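Long-range contacts in beta-lactamase (Burkholderia cenocepacia, PDB 5E2G), which probably hydrolyses beta-lactam antibiotics to substituted beta-amino acids, as a member of the class C beta-lactamase family: residues 73-78 against 245-249; 168-173 against 185-189. One frame throughout, in Å; residues are numbered along the deposited sequence.

Overall arrangement
Both contacts lie in the helical part of a serine beta-lactamase fold. Their centres are about 18 Å apart and their nearest atoms about 8 Å. Along the chain, contact 2 is nested inside the loop closed by contact 1. Helix 168-180 links them: it starts in contact 2, and further along Arg175 forms a salt bridge with Asp74 of contact 1. Contact 1 uses the C-terminal end of helix 64-77; the probable active-site SxxK motif, Ser62 to Lys65, lies at the start of that helix. Met172 of contact 2 packs on Leu67 and Thr68 of the same helix. A thiocyanate, probably from the crystallisation liquor, lies about 4 Å from the Asp74 side chain.

Contact 1 (73-78 against 245-249); sequences SDAQEG and RLQRA
Arg245 reaches across to the end of helix 64-77 and meets Asp74 twice, once at the backbone and once at the carboxylate. Its CG is anti to the backbone N (chi1 174°), and the chain runs extended to NE, which carries the guanidinium past Asp74 to Gly78. NE and NH2 grip Asp74 O side-on, at 3.2 Å for NE to O and 3.0 Å for NH2 to O. This oxygen lies near the guanidinium plane and also accepts Gly78 N, so three N-H groups hold it. The Asp74 carboxylate stacks over one guanidinium face, the two planes 3° apart. Its OD2 is 3.1 Å from Arg245 NH2, a salt bridge of charge alone, since no N-H points at it. Gly78 CA covers the other face, offset toward the rim. Arg245 NH2 also forms a salt bridge with Glu80, and Asp74 OD2 one with Arg175.

Two helices of the helical region pack here, their local axes crossing at 121° with a closest approach of 8.5 Å. Ala249 sits at the crossing, its CB 3.5 Å from Asp74 CA. Alongside, Ser73 OG donates to Ala249 O at 2.6 Å. On the more open side, Glu77 bends at chi2 and lays its CG against Ala249 CA. Glu77 OE2 then meets the edge of the Arg248 guanidinium, in a weak salt bridge of 3.5 Å to NE.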
loop_
_atom_site.group_PDB
_atom_site.type_symbol
_atom_site.label_atom_id
_atom_site.label_comp_id
_atom_site.label_asym_id
_atom_site.label_seq_id
_atom_site.Cartn_x
_atom_site.Cartn_y
_atom_site.Cartn_z
ATOM N N SER A 73 0.823 -12.504 -5.168
ATOM C CA SER A 73 0.565 -13.622 -4.274
ATOM C C SER A 73 -0.482 -14.556 -4.867
ATOM O O SER A 73 -0.375 -15.783 -4.748
ATOM C CB SER A 73 0.125 -13.078 -2.914
ATOM O OG SER A 73 0.029 -14.093 -1.944
ATOM N N ASP A 74 -1.486 -13.998 -5.539
ATOM C CA ASP A 74 -2.490 -14.848 -6.166
ATOM C C ASP A 74 -1.904 -15.650 -7.324
ATOM O O ASP A 74 -2.159 -16.854 -7.442
ATOM C CB ASP A 74 -3.668 -14.018 -6.643
ATOM C CG ASP A 74 -4.783 -14.884 -7.135
ATOM O OD1 ASP A 74 -5.524 -15.421 -6.278
ATOM O OD2 ASP A 74 -4.927 -15.025 -8.371
ATOM N N ALA A 75 -1.141 -14.996 -8.205
ATOM C CA ALA A 75 -0.425 -15.721 -9.249
ATOM C C ALA A 75 0.408 -16.854 -8.663
ATOM O O ALA A 75 0.399 -17.975 -9.181
ATOM C CB ALA A 75 0.460 -14.758 -10.040
ATOM N N GLN A 76 1.130 -16.582 -7.575
ATOM C CA GLN A 76 1.916 -17.628 -6.934
ATOM C C GLN A 76 1.019 -18.772 -6.491
ATOM O O GLN A 76 1.362 -19.946 -6.674
ATOM C CB GLN A 76 2.692 -17.040 -5.752
ATOM C CG GLN A 76 3.851 -17.888 -5.260
ATOM C CD GLN A 76 3.411 -18.963 -4.293
ATOM O OE1 GLN A 76 2.415 -18.803 -3.588
ATOM N NE2 GLN A 76 4.144 -20.073 -4.257
ATOM N N GLU A 77 -0.157 -18.442 -5.939
ATOM C CA GLU A 77 -1.077 -19.467 -5.451
ATOM C C GLU A 77 -1.601 -20.330 -6.585
ATOM O O GLU A 77 -1.904 -21.511 -6.381
ATOM C CB GLU A 77 -2.253 -18.831 -4.705
ATOM C CG GLU A 77 -1.969 -18.441 -3.258
ATOM C CD GLU A 77 -1.448 -19.598 -2.414
ATOM O OE1 GLU A 77 -0.276 -19.531 -1.991
ATOM O OE2 GLU A 77 -2.202 -20.576 -2.189
ATOM N N GLY A 78 -1.732 -19.766 -7.776
ATOM C CA GLY A 78 -2.177 -20.539 -8.912
ATOM C C GLY A 78 -1.073 -21.178 -9.719
ATOM O O GLY A 78 -1.331 -21.697 -10.809
ATOM N N ARG A 245 -8.778 -19.243 -3.092
ATOM C CA ARG A 245 -7.449 -18.946 -3.632
ATOM C C ARG A 245 -7.019 -17.524 -3.289
ATOM O O ARG A 245 -5.886 -17.295 -2.848
ATOM C CB ARG A 245 -7.411 -19.160 -5.146
ATOM C CG ARG A 245 -6.090 -18.726 -5.802
ATOM C CD ARG A 245 -6.076 -18.991 -7.312
ATOM N NE ARG A 245 -5.006 -18.270 -8.009
ATOM C CZ ARG A 245 -4.867 -18.216 -9.336
ATOM N NH1 ARG A 245 -5.743 -18.830 -10.127
ATOM N NH2 ARG A 245 -3.858 -17.545 -9.873
ATOM N N LEU A 246 -7.907 -16.551 -3.482
ATOM C CA LEU A 246 -7.554 -15.186 -3.116
ATOM C C LEU A 246 -7.371 -15.044 -1.613
ATOM O O LEU A 246 -6.478 -14.319 -1.168
ATOM C CB LEU A 246 -8.598 -14.199 -3.624
ATOM C CG LEU A 246 -8.284 -12.749 -3.251
ATOM C CD1 LEU A 246 -6.899 -12.328 -3.708
ATOM C CD2 LEU A 246 -9.319 -11.785 -3.771
ATOM N N GLN A 247 -8.190 -15.732 -0.813
ATOM C CA GLN A 247 -8.054 -15.604 0.635
ATOM C C GLN A 247 -6.690 -16.088 1.100
ATOM O O GLN A 247 -6.017 -15.406 1.881
ATOM C CB GLN A 247 -9.149 -16.376 1.355
ATOM C CG GLN A 247 -9.121 -16.139 2.857
ATOM C CD GLN A 247 -9.533 -14.723 3.232
ATOM O OE1 GLN A 247 -10.723 -14.434 3.383
ATOM N NE2 GLN A 247 -8.557 -13.833 3.377
ATOM N N ARG A 248 -6.273 -17.275 0.640
ATOM C CA ARG A 248 -4.915 -17.742 0.911
ATOM C C ARG A 248 -3.881 -16.750 0.394
ATOM O O ARG A 248 -2.918 -16.421 1.099
ATOM C CB ARG A 248 -4.684 -19.113 0.280
ATOM C CG ARG A 248 -5.615 -20.196 0.802
ATOM C CD ARG A 248 -5.182 -21.595 0.367
ATOM N NE ARG A 248 -5.264 -21.799 -1.082
ATOM C CZ ARG A 248 -6.304 -22.344 -1.711
ATOM N NH1 ARG A 248 -7.362 -22.745 -1.019
ATOM N NH2 ARG A 248 -6.285 -22.486 -3.034
ATOM N N ALA A 249 -4.077 -16.253 -0.834
ATOM C CA ALA A 249 -3.147 -15.287 -1.405
ATOM C C ALA A 249 -3.015 -14.064 -0.514
ATOM O O ALA A 249 -1.903 -13.579 -0.276
ATOM C CB ALA A 249 -3.603 -14.875 -2.802
#

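Contact 2 (168-173 against 185-189); sequences FATLME and TYINV
The loop that follows helix 168-180 folds back beside its first turns, and Glu173 holds it by two consecutive backbone N-H groups, those of Ile187 and Asn188. Both bonds end on one carboxylate oxygen. Glu173 OE2 takes Ile187 N at 2.7 Å on its anti lone pair, with a bent N-H...O angle of 133°. It takes Asn188 N at 3.0 Å on the syn side, in a straighter bond tilted out of the carboxylate plane. The Glu173 chain runs extended beyond CG, which brings the carboxylate out to the loop backbone. The other oxygen faces water: water 1 donates to Glu173 OE1 at 3.1 Å and to Asn188 OD1 at 2.9 Å, bridging the two side chains.

In this helical region of the beta-lactamase fold, Ile187 makes the apolar half of the contact, while Met172 and Phe168 pack on helix 64-77. Its CG1 branch lies 3.9 Å from CB of the selenomethionine Met172. Ile187 CG2, anti to the backbone N, turns to Ala169 CB at 4.1 Å. Met172 CG in turn rests over one face of the Phe168 ring. Asn188 OD1 also touches Ala169 CB, at 3.7 Å. Gln217 of helix 216-220 touches Ala169 and Ile187, and Arg223 NH2 makes a hydrogen bond with Ile187 O.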
loop_
_atom_site.group_PDB
_atom_site.type_symbol
_atom_site.label_atom_id
_atom_site.label_comp_id
_atom_site.label_asym_id
_atom_site.label_seq_id
_atom_site.Cartn_x
_atom_site.Cartn_y
_atom_site.Cartn_z
ATOM N N PHE A 168 -1.623 -5.251 -17.134
ATOM C CA PHE A 168 -1.598 -5.031 -15.688
ATOM C C PHE A 168 -2.895 -4.390 -15.188
ATOM O O PHE A 168 -3.553 -4.918 -14.280
ATOM C CB PHE A 168 -0.402 -4.171 -15.272
ATOM C CG PHE A 168 -0.420 -3.833 -13.810
ATOM C CD1 PHE A 168 0.012 -4.759 -12.873
ATOM C CD2 PHE A 168 -0.938 -2.625 -13.366
ATOM C CE1 PHE A 168 -0.036 -4.475 -11.508
ATOM C CE2 PHE A 168 -0.993 -2.334 -12.013
ATOM C CZ PHE A 168 -0.544 -3.267 -11.083
ATOM N N ALA A 169 -3.263 -3.226 -15.746
ATOM C CA ALA A 169 -4.447 -2.509 -15.263
ATOM C C ALA A 169 -5.710 -3.353 -15.380
ATOM O O ALA A 169 -6.605 -3.255 -14.529
ATOM C CB ALA A 169 -4.616 -1.188 -16.020
ATOM N N THR A 170 -5.791 -4.198 -16.414
ATOM C CA THR A 170 -6.916 -5.117 -16.571
ATOM C C THR A 170 -6.969 -6.133 -15.436
ATOM O O THR A 170 -8.044 -6.451 -14.924
ATOM C CB THR A 170 -6.807 -5.821 -17.925
ATOM O OG1 THR A 170 -6.832 -4.840 -18.967
ATOM C CG2 THR A 170 -7.942 -6.810 -18.122
ATOM N N LEU A 171 -5.816 -6.665 -15.036
ATOM C CA LEU A 171 -5.776 -7.613 -13.927
ATOM C C LEU A 171 -6.267 -6.984 -12.632
ATOM O O LEU A 171 -6.876 -7.660 -11.803
ATOM C CB LEU A 171 -4.357 -8.136 -13.740
ATOM C CG LEU A 171 -3.833 -9.177 -14.730
ATOM C CD1 LEU A 171 -2.328 -9.315 -14.612
ATOM C CD2 LEU A 171 -4.526 -10.506 -14.491
HETATM N N MSE A 172 -6.014 -5.701 -12.437
HETATM C CA MSE A 172 -6.429 -5.042 -11.215
HETATM C C MSE A 172 -7.935 -4.754 -11.219
HETATM O O MSE A 172 -8.630 -5.025 -10.243
HETATM C CB MSE A 172 -5.633 -3.756 -11.031
HETATM C CG MSE A 172 -4.141 -3.987 -10.916
HETATM SE SE MSE A 172 -3.575 -4.842 -9.245
HETATM C CE MSE A 172 -3.377 -3.235 -8.165
ATOM N N GLU A 173 -8.441 -4.219 -12.329
ATOM C CA GLU A 173 -9.826 -3.766 -12.380
ATOM C C GLU A 173 -10.822 -4.868 -12.736
ATOM O O GLU A 173 -11.980 -4.802 -12.308
ATOM C CB GLU A 173 -9.933 -2.594 -13.366
ATOM C CG GLU A 173 -8.966 -1.450 -13.002
ATOM C CD GLU A 173 -9.141 -0.181 -13.832
ATOM O OE1 GLU A 173 -9.651 -0.252 -14.974
ATOM O OE2 GLU A 173 -8.767 0.898 -13.332
ATOM N N THR A 185 -12.695 1.592 -7.052
ATOM C CA THR A 185 -11.246 1.508 -6.993
ATOM C C THR A 185 -10.730 1.401 -8.419
ATOM O O THR A 185 -11.219 0.572 -9.191
ATOM C CB THR A 185 -10.799 0.300 -6.160
ATOM O OG1 THR A 185 -11.341 0.401 -4.841
ATOM C CG2 THR A 185 -9.289 0.238 -6.071
ATOM N N TYR A 186 -9.757 2.241 -8.772
ATOM C CA TYR A 186 -9.319 2.351 -10.158
ATOM C C TYR A 186 -7.810 2.484 -10.255
ATOM O O TYR A 186 -7.177 3.130 -9.420
ATOM C CB TYR A 186 -9.965 3.559 -10.851
ATOM C CG TYR A 186 -11.453 3.626 -10.635
ATOM C CD1 TYR A 186 -12.310 2.762 -11.312
ATOM C CD2 TYR A 186 -12.002 4.531 -9.739
ATOM C CE1 TYR A 186 -13.675 2.808 -11.113
ATOM C CE2 TYR A 186 -13.366 4.589 -9.537
ATOM C CZ TYR A 186 -14.198 3.722 -10.222
ATOM O OH TYR A 186 -15.555 3.772 -10.013
ATOM N N ILE A 187 -7.243 1.868 -11.290
ATOM C CA ILE A 187 -5.952 2.316 -11.797
ATOM C C ILE A 187 -6.153 3.486 -12.747
ATOM O O ILE A 187 -5.478 4.517 -12.651
ATOM C CB ILE A 187 -5.212 1.152 -12.482
ATOM C CG1 ILE A 187 -4.912 0.034 -11.482
ATOM C CG2 ILE A 187 -3.938 1.637 -13.144
ATOM C CD1 ILE A 187 -4.038 0.465 -10.330
ATOM N N ASN A 188 -7.100 3.340 -13.671
ATOM C CA ASN A 188 -7.519 4.390 -14.592
ATOM C C ASN A 188 -8.925 4.821 -14.193
ATOM O O ASN A 188 -9.868 4.032 -14.287
ATOM C CB ASN A 188 -7.481 3.888 -16.032
ATOM C CG ASN A 188 -6.109 3.413 -16.436
ATOM O OD1 ASN A 188 -5.912 2.241 -16.766
ATOM N ND2 ASN A 188 -5.139 4.319 -16.399
ATOM N N VAL A 189 -9.060 6.057 -13.735
ATOM C CA VAL A 189 -10.369 6.538 -13.284
ATOM C C VAL A 189 -11.253 6.806 -14.499
ATOM O O VAL A 189 -10.833 7.537 -15.415
ATOM C CB VAL A 189 -10.211 7.795 -12.430
ATOM C CG1 VAL A 189 -11.577 8.320 -12.003
ATOM C CG2 VAL A 189 -9.347 7.502 -11.205
HETATM O O HOH W 1 -7.939 0.254 -17.541
HETATM O O HOH W 2 -10.471 2.148 -15.796
#